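Side-chain contacts in endo-beta-N-acetylglucosaminidase F1 (Bacteroides thetaiotaomicron VPI-5482, PDB 6TCV), which acts as an endo-beta-N-acetylglucosaminidase on high-mannose N-glycans, probably cutting between the two core GlcNAc residues: residues L151-R156 with G241-L246; F187-E190 with L194-D197; Q332-A337 with E346-V351; S388-M393 with G422-G427. The protein carries 2 engineered substitutions. All coordinates share one frame; numbering follows the deposited sequence. Where two conformers were deposited one is given.

Interaction 1 of 4, residues L151-R156 with G241-L246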
loop_
_atom_site.group_PDB
_atom_site.type_symbol
_atom_site.label_atom_id
_atom_site.label_comp_id
_atom_site.label_asym_id
_atom_site.label_seq_id
_atom_site.Cartn_x
_atom_site.Cartn_y
_atom_site.Cartn_z
ATOM N N LEU A 151 -14.464 -4.778 1.283
ATOM C CA LEU A 151 -14.365 -3.412 0.781
ATOM C C LEU A 151 -14.015 -3.516 -0.694
ATOM O O LEU A 151 -12.903 -3.892 -1.048
ATOM C CB LEU A 151 -13.327 -2.652 1.619
ATOM C CG LEU A 151 -13.642 -2.532 3.101
ATOM C CD1 LEU A 151 -12.445 -1.906 3.885
ATOM C CD2 LEU A 151 -14.945 -1.794 3.376
ATOM N N VAL A 152 -15.002 -3.229 -1.552
ATOM C CA VAL A 152 -14.991 -3.571 -2.982
ATOM C C VAL A 152 -14.723 -2.348 -3.833
ATOM O O VAL A 152 -15.365 -1.309 -3.651
ATOM C CB VAL A 152 -16.321 -4.242 -3.390
ATOM C CG1 VAL A 152 -16.267 -4.669 -4.882
ATOM C CG2 VAL A 152 -16.687 -5.418 -2.473
ATOM N N LYS A 153 -13.778 -2.476 -4.748
ATOM C CA LYS A 153 -13.461 -1.461 -5.744
ATOM C C LYS A 153 -13.493 -2.047 -7.150
ATOM O O LYS A 153 -12.986 -3.150 -7.371
ATOM C CB LYS A 153 -12.040 -0.938 -5.500
ATOM C CG LYS A 153 -11.783 -0.598 -4.033
ATOM C CD LYS A 153 -10.334 -0.274 -3.666
ATOM C CE LYS A 153 -9.539 0.417 -4.733
ATOM N NZ LYS A 153 -8.103 0.418 -4.268
ATOM N N ASP A 154 -14.156 -1.378 -8.072
ATOM C CA ASP A 154 -14.161 -1.803 -9.473
ATOM C C ASP A 154 -12.943 -1.230 -10.175
ATOM O O ASP A 154 -12.859 -0.015 -10.380
ATOM C CB ASP A 154 -15.483 -1.401 -10.112
ATOM C CG ASP A 154 -15.615 -1.800 -11.575
ATOM O OD1 ASP A 154 -14.752 -2.496 -12.112
ATOM O OD2 ASP A 154 -16.698 -1.501 -12.138
ATOM N N MET A 155 -12.023 -2.103 -10.606
ATOM C CA MET A 155 -10.806 -1.678 -11.249
ATOM C C MET A 155 -10.737 -2.073 -12.715
ATOM O O MET A 155 -9.657 -2.043 -13.326
ATOM C CB MET A 155 -9.566 -2.190 -10.501
ATOM C CG MET A 155 -9.465 -1.779 -9.032
ATOM S SD MET A 155 -9.236 -0.024 -8.876
ATOM C CE MET A 155 -7.610 0.428 -9.449
ATOM N N ARG A 156 -11.863 -2.418 -13.307
ATOM C CA ARG A 156 -11.851 -2.967 -14.664
ATOM C C ARG A 156 -11.307 -1.960 -15.659
ATOM O O ARG A 156 -10.717 -2.343 -16.678
ATOM C CB ARG A 156 -13.238 -3.425 -15.059
ATOM C CG ARG A 156 -13.641 -4.718 -14.439
ATOM C CD ARG A 156 -15.011 -5.073 -14.787
ATOM N NE ARG A 156 -16.031 -4.170 -14.279
ATOM C CZ ARG A 156 -17.290 -4.200 -14.584
ATOM N NH1 ARG A 156 -17.725 -5.088 -15.461
ATOM N NH2 ARG A 156 -18.121 -3.345 -13.996
ATOM N N GLY A 241 -4.153 2.605 -12.774
ATOM C CA GLY A 241 -4.179 1.488 -11.857
ATOM C C GLY A 241 -3.010 1.424 -10.918
ATOM O O GLY A 241 -2.936 0.485 -10.116
ATOM N N VAL A 242 -2.072 2.362 -10.989
ATOM C CA VAL A 242 -0.933 2.376 -10.066
ATOM C C VAL A 242 -1.421 2.920 -8.718
ATOM O O VAL A 242 -2.166 3.916 -8.668
ATOM C CB VAL A 242 0.177 3.285 -10.621
ATOM C CG1 VAL A 242 1.347 3.405 -9.676
ATOM C CG2 VAL A 242 0.665 2.787 -11.969
ATOM N N LYS A 243 -0.980 2.295 -7.632
ATOM C CA LYS A 243 -1.308 2.803 -6.303
ATOM C C LYS A 243 -0.203 3.737 -5.839
ATOM O O LYS A 243 0.972 3.329 -5.773
ATOM C CB LYS A 243 -1.459 1.653 -5.316
ATOM C CG LYS A 243 -2.612 0.727 -5.639
ATOM C CD LYS A 243 -2.737 -0.365 -4.594
ATOM C CE LYS A 243 -4.058 -1.110 -4.733
ATOM N NZ LYS A 243 -4.174 -1.745 -6.047
ATOM N N VAL A 244 -0.589 4.974 -5.479
ATOM C CA VAL A 244 0.344 6.028 -5.101
ATOM C C VAL A 244 0.272 6.199 -3.593
ATOM O O VAL A 244 -0.779 6.580 -3.060
ATOM C CB VAL A 244 0.061 7.340 -5.826
ATOM C CG1 VAL A 244 1.013 8.429 -5.326
ATOM C CG2 VAL A 244 0.182 7.165 -7.327
ATOM N N LEU A 245 1.373 5.932 -2.901
ATOM C CA LEU A 245 1.432 6.022 -1.451
ATOM C C LEU A 245 2.237 7.243 -1.050
ATOM O O LEU A 245 3.239 7.589 -1.679
ATOM C CB LEU A 245 2.112 4.805 -0.823
ATOM C CG LEU A 245 1.656 3.432 -1.288
ATOM C CD1 LEU A 245 2.269 2.326 -0.469
ATOM C CD2 LEU A 245 0.147 3.303 -1.271
ATOM N N LEU A 246 1.849 7.854 0.072
ATOM C CA LEU A 246 2.671 8.889 0.685
ATOM C C LEU A 246 3.720 8.212 1.555
ATOM O O LEU A 246 3.388 7.391 2.421
ATOM C CB LEU A 246 1.802 9.813 1.534
ATOM C CG LEU A 246 2.519 11.054 2.122
ATOM C CD1 LEU A 246 3.056 11.950 1.007
ATOM C CD2 LEU A 246 1.553 11.786 3.045
#
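Met155 lays its terminal methyl against Gly241, CE standing 4.3 Å from CA, and this is the apolar part of a sparse junction that buries about 100 Å². Three torsions near -60° (chi1 -57°) curl the thioether so that its end turns to the glycine. Gly241 suits its place for a backbone reason: it is the C-prime residue of the Schellman motif that ends helix 235-238, where its positive phi is easy only without a CB. Met155 also packs on Glu38 of strand 34-39.

Alongside lies the polar part, no tighter than the first. Lys153 and Lys243 approach end-on from the two segments, NZ of Lys153 coming 4.3 Å from CE of Lys243, and their ammonium groups stay 4.8 Å apart, NZ to NZ. Lys243 makes a salt bridge to OE2 of Glu38, while the ion pair from Lys153 to the same oxygen is long and weak.

The firm bonds lie within one segment, turned away from Gly241 and Lys243. Arg156 grips Asp154 side-on, NE to OD1 at 3.0 Å and NH2 to OD2 at 3.0 Å. The backbone N of Arg156 also reaches OD1, from the opposite face of the carboxylate, closing an Asx turn that holds the chain as it leaves strand 147-154.

None of the touching residues is buried, and the segments belong to different sheets. The chemistry implies a sparse seam, part apolar and part electrostatic, in which Glu38, bridged to Lys243 and only weakly paired with Lys153, would probably offset part of the repulsion between the two ammonium groups.

Interaction 2 of 4, residues F187-E190 with L194-D197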
loop_
_atom_site.group_PDB
_atom_site.type_symbol
_atom_site.label_atom_id
_atom_site.label_comp_id
_atom_site.label_asym_id
_atom_site.label_seq_id
_atom_site.Cartn_x
_atom_site.Cartn_y
_atom_site.Cartn_z
ATOM N N PHE A 187 8.256 2.638 -17.391
ATOM C CA PHE A 187 8.482 1.229 -17.119
ATOM C C PHE A 187 7.291 0.361 -17.534
ATOM O O PHE A 187 6.312 0.235 -16.777
ATOM C CB PHE A 187 8.756 1.013 -15.641
ATOM C CG PHE A 187 10.005 1.685 -15.105
ATOM C CD1 PHE A 187 9.957 3.011 -14.707
ATOM C CD2 PHE A 187 11.194 0.992 -14.986
ATOM C CE1 PHE A 187 11.088 3.635 -14.205
ATOM C CE2 PHE A 187 12.330 1.568 -14.474
ATOM C CZ PHE A 187 12.278 2.926 -14.080
ATOM N N GLN A 188 7.378 -0.242 -18.693
ATOM C CA GLN A 188 6.337 -1.121 -19.189
ATOM C C GLN A 188 6.968 -2.422 -19.633
ATOM O O GLN A 188 8.137 -2.451 -20.048
ATOM C CB GLN A 188 5.544 -0.568 -20.391
ATOM C CG GLN A 188 4.791 0.708 -20.160
ATOM C CD GLN A 188 4.200 1.264 -21.466
ATOM O OE1 GLN A 188 4.907 1.839 -22.244
ATOM N NE2 GLN A 188 2.892 1.026 -21.710
ATOM N N LEU A 189 6.172 -3.498 -19.586
ATOM C CA LEU A 189 6.591 -4.711 -20.256
ATOM C C LEU A 189 6.420 -4.543 -21.767
ATOM O O LEU A 189 5.733 -3.630 -22.240
ATOM C CB LEU A 189 5.712 -5.888 -19.790
ATOM C CG LEU A 189 5.555 -6.049 -18.291
ATOM C CD1 LEU A 189 4.705 -7.274 -18.013
ATOM C CD2 LEU A 189 6.887 -6.143 -17.620
ATOM N N GLU A 190 7.003 -5.463 -22.537
ATOM C CA GLU A 190 6.796 -5.402 -23.988
ATOM C C GLU A 190 5.336 -5.567 -24.371
ATOM O O GLU A 190 4.902 -4.954 -25.370
ATOM C CB GLU A 190 7.610 -6.500 -24.672
ATOM C CG GLU A 190 9.106 -6.321 -24.618
ATOM C CD GLU A 190 9.812 -7.580 -25.114
ATOM O OE1 GLU A 190 9.134 -8.497 -25.598
ATOM O OE2 GLU A 190 11.020 -7.645 -24.980
ATOM N N LEU A 194 2.138 -1.900 -17.142
ATOM C CA LEU A 194 3.058 -1.123 -16.294
ATOM C C LEU A 194 3.682 -2.056 -15.257
ATOM O O LEU A 194 3.003 -2.893 -14.628
ATOM C CB LEU A 194 2.308 -0.029 -15.533
ATOM C CG LEU A 194 1.814 1.096 -16.435
ATOM C CD1 LEU A 194 0.823 1.991 -15.668
ATOM C CD2 LEU A 194 2.937 1.918 -16.968
ATOM N N LEU A 195 4.985 -1.933 -15.074
ATOM C CA LEU A 195 5.725 -2.793 -14.154
ATOM C C LEU A 195 5.388 -2.522 -12.702
ATOM O O LEU A 195 5.277 -3.481 -11.920
ATOM C CB LEU A 195 7.230 -2.589 -14.375
ATOM C CG LEU A 195 8.170 -3.428 -13.536
ATOM C CD1 LEU A 195 7.986 -4.888 -13.830
ATOM C CD2 LEU A 195 9.599 -2.992 -13.766
ATOM N N TRP A 196 5.297 -1.258 -12.292
ATOM C CA TRP A 196 5.295 -0.895 -10.867
ATOM C C TRP A 196 3.874 -0.685 -10.366
ATOM O O TRP A 196 3.260 0.365 -10.525
ATOM C CB TRP A 196 6.141 0.344 -10.610
ATOM C CG TRP A 196 7.562 0.172 -11.004
ATOM C CD1 TRP A 196 8.165 0.697 -12.113
ATOM C CD2 TRP A 196 8.577 -0.599 -10.328
ATOM N NE1 TRP A 196 9.489 0.305 -12.157
ATOM C CE2 TRP A 196 9.767 -0.480 -11.073
ATOM C CE3 TRP A 196 8.616 -1.353 -9.151
ATOM C CZ2 TRP A 196 10.938 -1.088 -10.700
ATOM C CZ3 TRP A 196 9.801 -1.928 -8.771
ATOM C CH2 TRP A 196 10.934 -1.803 -9.538
ATOM N N ASP A 197 3.351 -1.705 -9.687
ATOM C CA ASP A 197 1.982 -1.706 -9.158
ATOM C C ASP A 197 1.784 -0.633 -8.095
ATOM O O ASP A 197 0.686 -0.093 -7.961
ATOM C CB ASP A 197 1.686 -3.071 -8.504
ATOM C CG ASP A 197 1.795 -4.222 -9.469
ATOM O OD1 ASP A 197 2.913 -4.554 -9.893
ATOM O OD2 ASP A 197 0.722 -4.816 -9.785
HETATM O O HOH W 1 5.471 1.094 -14.190
#
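One face of the Phe187 ring receives the edge of Trp196: NE1 lies 3.2 Å above the phenyl plane, toward its rim, and is 3.3 Å from CG of Phe187. The planes stand at 79°, an edge-to-face pair in which the centroids of the phenyl ring and the five-membered ring of the indole are 4.7 Å apart. Phe187 also stacks with Phe415 and meets Tyr411 edge-to-face, while Trp196 meets Phe401 with the planes at about 60°. A face of the indole carries CD2 of Leu195, set toward the rim. A tryptophan fits here because its N-H edge is polar enough to favour an aromatic face, and its broad ring system can meet Phe401 as well.

The two segments lie in the loop that joins the first and second strands of the (beta/alpha)8 barrel, 169-175 and 198-209, and a single beta bridge between Gln188 and Leu194 ties them. Leu195 N donates to Phe187 O at 3.1 Å, nearly straight (173°) but from above the carbonyl plane. The same oxygen accepts from a water at 2.9 Å, and that water takes the N-H of Trp196, so two backbone groups of the turn are satisfied through one carbonyl.

The branched end of Leu195 turns to Leu189, its CD1 lying 4.1 Å from CD2 of Leu189. CD2 of Leu194 rests on the aliphatic CG of Gln188 at 3.9 Å. The amide of Gln188 is occupied elsewhere, its NE2 donating to Gly192 O within the connecting turn.

Interaction 3 of 4, residues Q332-A337 with E346-V351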
loop_
_atom_site.group_PDB
_atom_site.type_symbol
_atom_site.label_atom_id
_atom_site.label_comp_id
_atom_site.label_asym_id
_atom_site.label_seq_id
_atom_site.Cartn_x
_atom_site.Cartn_y
_atom_site.Cartn_z
ATOM N N GLN A 332 12.961 0.483 14.218
ATOM C CA GLN A 332 11.997 -0.167 15.091
ATOM C C GLN A 332 10.628 -0.299 14.443
ATOM O O GLN A 332 9.640 -0.495 15.144
ATOM C CB GLN A 332 11.888 0.630 16.385
ATOM C CG GLN A 332 12.974 0.340 17.406
ATOM C CD GLN A 332 14.387 0.515 16.886
ATOM O OE1 GLN A 332 14.835 1.627 16.588
ATOM N NE2 GLN A 332 15.111 -0.591 16.792
ATOM N N MET A 333 10.545 -0.223 13.116
ATOM C CA MET A 333 9.259 -0.085 12.453
ATOM C C MET A 333 8.438 -1.371 12.368
ATOM O O MET A 333 7.215 -1.285 12.155
ATOM C CB MET A 333 9.432 0.477 11.018
ATOM C CG MET A 333 8.162 1.124 10.477
ATOM S SD MET A 333 7.713 2.616 11.419
ATOM C CE MET A 333 5.955 2.316 11.732
ATOM N N TYR A 334 9.066 -2.542 12.488
ATOM C CA TYR A 334 8.420 -3.811 12.170
ATOM C C TYR A 334 8.858 -4.902 13.108
ATOM O O TYR A 334 10.030 -5.003 13.421
ATOM C CB TYR A 334 8.804 -4.233 10.750
ATOM C CG TYR A 334 8.150 -5.485 10.221
ATOM C CD1 TYR A 334 6.785 -5.538 9.915
ATOM C CD2 TYR A 334 8.903 -6.606 9.989
ATOM C CE1 TYR A 334 6.197 -6.662 9.372
ATOM C CE2 TYR A 334 8.325 -7.792 9.464
ATOM C CZ TYR A 334 6.944 -7.795 9.157
ATOM O OH TYR A 334 6.343 -8.908 8.602
ATOM N N GLY A 335 7.925 -5.737 13.515
ATOM C CA GLY A 335 8.259 -6.923 14.283
ATOM C C GLY A 335 7.223 -7.393 15.275
ATOM O O GLY A 335 7.206 -8.591 15.570
ATOM N N VAL A 336 6.375 -6.533 15.769
ATOM C CA VAL A 336 5.295 -6.924 16.682
ATOM C C VAL A 336 4.076 -7.321 15.877
ATOM O O VAL A 336 3.629 -6.587 14.986
ATOM C CB VAL A 336 4.983 -5.774 17.651
ATOM C CG1 VAL A 336 3.649 -5.991 18.360
ATOM C CG2 VAL A 336 6.093 -5.666 18.658
ATOM N N ALA A 337 3.513 -8.475 16.191
ATOM C CA ALA A 337 2.575 -9.117 15.287
ATOM C C ALA A 337 1.128 -9.010 15.749
ATOM O O ALA A 337 0.223 -9.476 15.026
ATOM C CB ALA A 337 2.960 -10.605 15.177
ATOM N N GLU A 346 -3.895 -8.102 9.244
ATOM C CA GLU A 346 -5.001 -7.168 9.082
ATOM C C GLU A 346 -4.512 -5.733 8.931
ATOM O O GLU A 346 -5.340 -4.865 8.613
ATOM C CB GLU A 346 -5.920 -7.253 10.292
ATOM C CG GLU A 346 -6.577 -8.596 10.591
ATOM C CD GLU A 346 -7.883 -8.879 9.848
ATOM O OE1 GLU A 346 -8.423 -7.993 9.138
ATOM O OE2 GLU A 346 -8.488 -9.976 10.103
ATOM N N TRP A 347 -3.248 -5.416 9.245
ATOM C CA TRP A 347 -2.789 -4.024 9.253
ATOM C C TRP A 347 -1.399 -3.779 8.667
ATOM O O TRP A 347 -0.958 -2.630 8.680
ATOM C CB TRP A 347 -2.988 -3.336 10.645
ATOM C CG TRP A 347 -2.637 -4.166 11.834
ATOM C CD1 TRP A 347 -3.469 -4.909 12.576
ATOM C CD2 TRP A 347 -1.322 -4.294 12.423
ATOM N NE1 TRP A 347 -2.773 -5.556 13.579
ATOM C CE2 TRP A 347 -1.439 -5.197 13.480
ATOM C CE3 TRP A 347 -0.055 -3.757 12.125
ATOM C CZ2 TRP A 347 -0.336 -5.559 14.273
ATOM C CZ3 TRP A 347 1.031 -4.139 12.893
ATOM C CH2 TRP A 347 0.879 -5.034 13.939
ATOM N N ILE A 348 -0.675 -4.805 8.197
ATOM C CA ILE A 348 0.522 -4.645 7.366
ATOM C C ILE A 348 0.197 -5.301 6.017
ATOM O O ILE A 348 0.185 -6.543 5.904
ATOM C CB ILE A 348 1.803 -5.258 7.983
ATOM C CG1 ILE A 348 2.076 -4.758 9.405
ATOM C CG2 ILE A 348 2.983 -4.981 7.012
ATOM C CD1 ILE A 348 2.489 -3.341 9.439
ATOM N N ASP A 349 -0.044 -4.480 4.992
ATOM C CA ASP A 349 -0.334 -5.014 3.684
ATOM C C ASP A 349 0.919 -5.434 2.939
ATOM O O ASP A 349 0.883 -6.448 2.210
ATOM C CB ASP A 349 -1.094 -3.972 2.898
ATOM C CG ASP A 349 -2.438 -3.718 3.480
ATOM O OD1 ASP A 349 -3.289 -4.631 3.417
ATOM O OD2 ASP A 349 -2.691 -2.597 4.020
ATOM N N ILE A 350 2.006 -4.676 3.069
ATOM C CA ILE A 350 3.255 -4.940 2.364
ATOM C C ILE A 350 4.379 -4.551 3.305
ATOM O O ILE A 350 4.339 -3.453 3.882
ATOM C CB ILE A 350 3.399 -4.152 1.027
ATOM C CG1 ILE A 350 2.135 -4.251 0.160
ATOM C CG2 ILE A 350 4.608 -4.669 0.243
ATOM C CD1 ILE A 350 2.168 -3.332 -1.056
ATOM N N VAL A 351 5.405 -5.397 3.392
ATOM C CA VAL A 351 6.648 -5.061 4.093
ATOM C C VAL A 351 7.797 -5.232 3.099
ATOM O O VAL A 351 7.919 -6.261 2.414
ATOM C CB VAL A 351 6.845 -5.851 5.404
ATOM C CG1 VAL A 351 6.743 -7.350 5.239
ATOM C CG2 VAL A 351 8.182 -5.466 6.071
#
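Tyr334, Val351 and Trp347 bury most of the surface here, and the first two meet by a textbook CH-pi contact. CG2 of Val351 stands over the centre of the phenol ring, 3.9 Å from its centroid and only 3° off the normal. The other methyl, CG1, reaches along the same ring to the hydroxyl end, 3.7 Å from OH. A beta-branched residue suits the spot, since its two methyls spread over ring and hydroxyl together; chi1 of 54° turns CG2 opposite the backbone N, and so over the ring. The phenol is oriented from its far end as well: OH is hydrogen-bonded to Tyr360 O, and the two tyrosine rings meet edge-to-face. CG2 of Ile348 adds a looser apolar touch at CE1 of Tyr334, 4.3 Å away.

Trp347 works differently, bringing its ring edge to backbone. CH2 points at Val336 O from 3.3 Å, close to the indole plane, and CZ2 lies 4.0 Å from Ala337 O. Its polar NE1 is satisfied by Val342 O, and Tyr314 meets the indole edge-to-face.

Between barrel strands 324-329 and 350-353 the chain makes only the short strands 338-339 and 342-343, where a (beta/alpha)8 barrel would be expected to place a helix. Tyr334 leaves from the C-terminal strand end, where such barrels carry their active site; a bound NAG about 11 Å from the Val351 side chain is consistent with that.

Interaction 4 of 4, residues S388-M393 with G422-G427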
loop_
_atom_site.group_PDB
_atom_site.type_symbol
_atom_site.label_atom_id
_atom_site.label_comp_id
_atom_site.label_asym_id
_atom_site.label_seq_id
_atom_site.Cartn_x
_atom_site.Cartn_y
_atom_site.Cartn_z
ATOM N N SER A 388 16.905 -15.765 -13.208
ATOM C CA SER A 388 17.203 -16.685 -12.111
ATOM C C SER A 388 16.704 -16.151 -10.768
ATOM O O SER A 388 16.252 -16.935 -9.920
ATOM C CB SER A 388 18.711 -16.953 -12.057
ATOM O OG SER A 388 19.158 -17.551 -13.267
ATOM N N LYS A 389 16.777 -14.830 -10.558
ATOM C CA LYS A 389 16.285 -14.258 -9.303
ATOM C C LYS A 389 14.757 -14.278 -9.262
ATOM O O LYS A 389 14.166 -14.621 -8.220
ATOM C CB LYS A 389 16.821 -12.830 -9.129
ATOM C CG LYS A 389 16.405 -12.159 -7.827
ATOM C CD LYS A 389 16.935 -12.909 -6.631
ATOM C CE LYS A 389 16.712 -12.097 -5.336
ATOM N NZ LYS A 389 17.298 -12.813 -4.172
ATOM N N ALA A 390 14.116 -13.951 -10.391
ATOM C CA ALA A 390 12.666 -14.020 -10.491
ATOM C C ALA A 390 12.186 -15.423 -10.140
ATOM O O ALA A 390 11.260 -15.587 -9.351
ATOM C CB ALA A 390 12.185 -13.639 -11.897
ATOM N N GLN A 391 12.815 -16.449 -10.710
ATOM C CA GLN A 391 12.382 -17.807 -10.419
ATOM C C GLN A 391 12.613 -18.165 -8.952
ATOM O O GLN A 391 11.771 -18.823 -8.327
ATOM C CB GLN A 391 13.152 -18.806 -11.286
ATOM C CG GLN A 391 12.563 -20.219 -11.188
ATOM C CD GLN A 391 11.117 -20.316 -11.665
ATOM O OE1 GLN A 391 10.796 -19.953 -12.820
ATOM N NE2 GLN A 391 10.228 -20.713 -10.767
ATOM N N SER A 392 13.768 -17.766 -8.403
ATOM C CA SER A 392 14.029 -17.951 -6.982
ATOM C C SER A 392 12.910 -17.360 -6.127
ATOM O O SER A 392 12.397 -18.020 -5.210
ATOM C CB SER A 392 15.373 -17.315 -6.641
ATOM O OG SER A 392 15.627 -17.404 -5.255
ATOM N N MET A 393 12.523 -16.110 -6.407
ATOM C CA MET A 393 11.507 -15.440 -5.594
ATOM C C MET A 393 10.144 -16.098 -5.733
ATOM O O MET A 393 9.417 -16.243 -4.737
ATOM C CB MET A 393 11.427 -13.964 -5.941
ATOM C CG MET A 393 12.693 -13.234 -5.624
ATOM S SD MET A 393 12.575 -11.442 -5.751
ATOM C CE MET A 393 12.261 -11.257 -7.491
ATOM N N GLY A 422 11.223 -10.187 -16.278
ATOM C CA GLY A 422 9.834 -10.044 -16.665
ATOM C C GLY A 422 9.321 -11.239 -17.428
ATOM O O GLY A 422 8.152 -11.633 -17.293
ATOM N N GLU A 423 10.166 -11.847 -18.262
ATOM C CA GLU A 423 9.727 -13.048 -18.949
ATOM C C GLU A 423 9.326 -14.147 -17.969
ATOM O O GLU A 423 8.348 -14.867 -18.208
ATOM C CB GLU A 423 10.892 -13.563 -19.809
ATOM C CG GLU A 423 10.577 -14.550 -20.898
ATOM C CD GLU A 423 11.569 -14.430 -22.043
ATOM O OE1 GLU A 423 11.135 -14.375 -23.210
ATOM O OE2 GLU A 423 12.791 -14.361 -21.769
ATOM N N VAL A 424 10.066 -14.289 -16.864
ATOM C CA VAL A 424 9.761 -15.319 -15.882
ATOM C C VAL A 424 8.513 -14.941 -15.088
ATOM O O VAL A 424 7.639 -15.783 -14.838
ATOM C CB VAL A 424 10.968 -15.556 -14.946
ATOM C CG1 VAL A 424 10.604 -16.495 -13.765
ATOM C CG2 VAL A 424 12.139 -16.143 -15.742
ATOM N N LEU A 425 8.408 -13.671 -14.666
ATOM C CA LEU A 425 7.314 -13.261 -13.791
ATOM C C LEU A 425 5.993 -13.134 -14.529
ATOM O O LEU A 425 4.938 -13.460 -13.969
ATOM C CB LEU A 425 7.627 -11.896 -13.155
ATOM C CG LEU A 425 8.834 -11.824 -12.252
ATOM C CD1 LEU A 425 8.927 -10.367 -11.755
ATOM C CD2 LEU A 425 8.767 -12.741 -11.078
ATOM N N TYR A 426 6.005 -12.742 -15.797
ATOM C CA TYR A 426 4.829 -12.282 -16.534
ATOM C C TYR A 426 4.733 -12.814 -17.947
ATOM O O TYR A 426 3.715 -12.558 -18.598
ATOM C CB TYR A 426 4.858 -10.751 -16.642
ATOM C CG TYR A 426 5.078 -10.045 -15.316
ATOM C CD1 TYR A 426 4.184 -10.240 -14.242
ATOM C CD2 TYR A 426 6.125 -9.158 -15.102
ATOM C CE1 TYR A 426 4.349 -9.600 -13.042
ATOM C CE2 TYR A 426 6.275 -8.484 -13.931
ATOM C CZ TYR A 426 5.404 -8.716 -12.890
ATOM O OH TYR A 426 5.590 -8.037 -11.674
ATOM N N GLY A 427 5.739 -13.523 -18.452
ATOM C CA GLY A 427 5.767 -13.890 -19.842
ATOM C C GLY A 427 6.063 -12.708 -20.755
ATOM O O GLY A 427 5.787 -12.806 -21.959
#
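Ala390 of helix 387-396 meets Val424 and Leu425 of helix 421-426 in a helix-helix packing on the outside of the (beta/alpha)8 barrel. Its CB is 3.6 Å from CD2 of Leu425 and 3.8 Å from CG1 of Val424, so a single methyl fits between two branched side chains. A small residue suits this place because the helix axes approach to 8.4 Å, with an angle of 27° between their directions.

Helix 387-396 is the crossover between barrel strands 371-376 and 400-404, and helix 421-426 comes after strand 400-404, beyond helix 411-416, so the contact lies within the alpha layer. Leu425, its CG beside the backbone N (chi1 -63°), turns CD2 to Ala390 and also packs on Ile394 and Phe401, next to the barrel wall. Val424 is nearer the surface. Its CG1, opposite the backbone N (chi1 172°), also touches Gln391, whose OE1 lies 3.6 Å away. The glutamine chain is bent at chi2, which brings the amide across the valine roughly at a right angle, while its NE2 donates to Asp395 OD1.

Overall arrangement
Interactions 2, 3 and 4 belong to the (beta/alpha)8 barrel, whereas interaction 1 joins it to the sheet that holds strand 147-154. Along the chain interaction 2 falls between the two halves of interaction 1, and interactions 3 and 4 follow in turn. Interactions 1 and 2 have centres 16 Å apart and touch: Lys243 N probably bonds to Asp197 O as strands 198-209 and 243-249 run side by side. Interactions 2 and 4, 14 Å apart between centres, meet where Leu189 and Leu195 pack on Tyr426. Interaction 3 touches none of the others; its centre is 21 Å from interaction 1, with which it shares the barrel sheet, and 27 Å from interaction 2. The contacts thus lie in different sectors of the glycan-binding barrel.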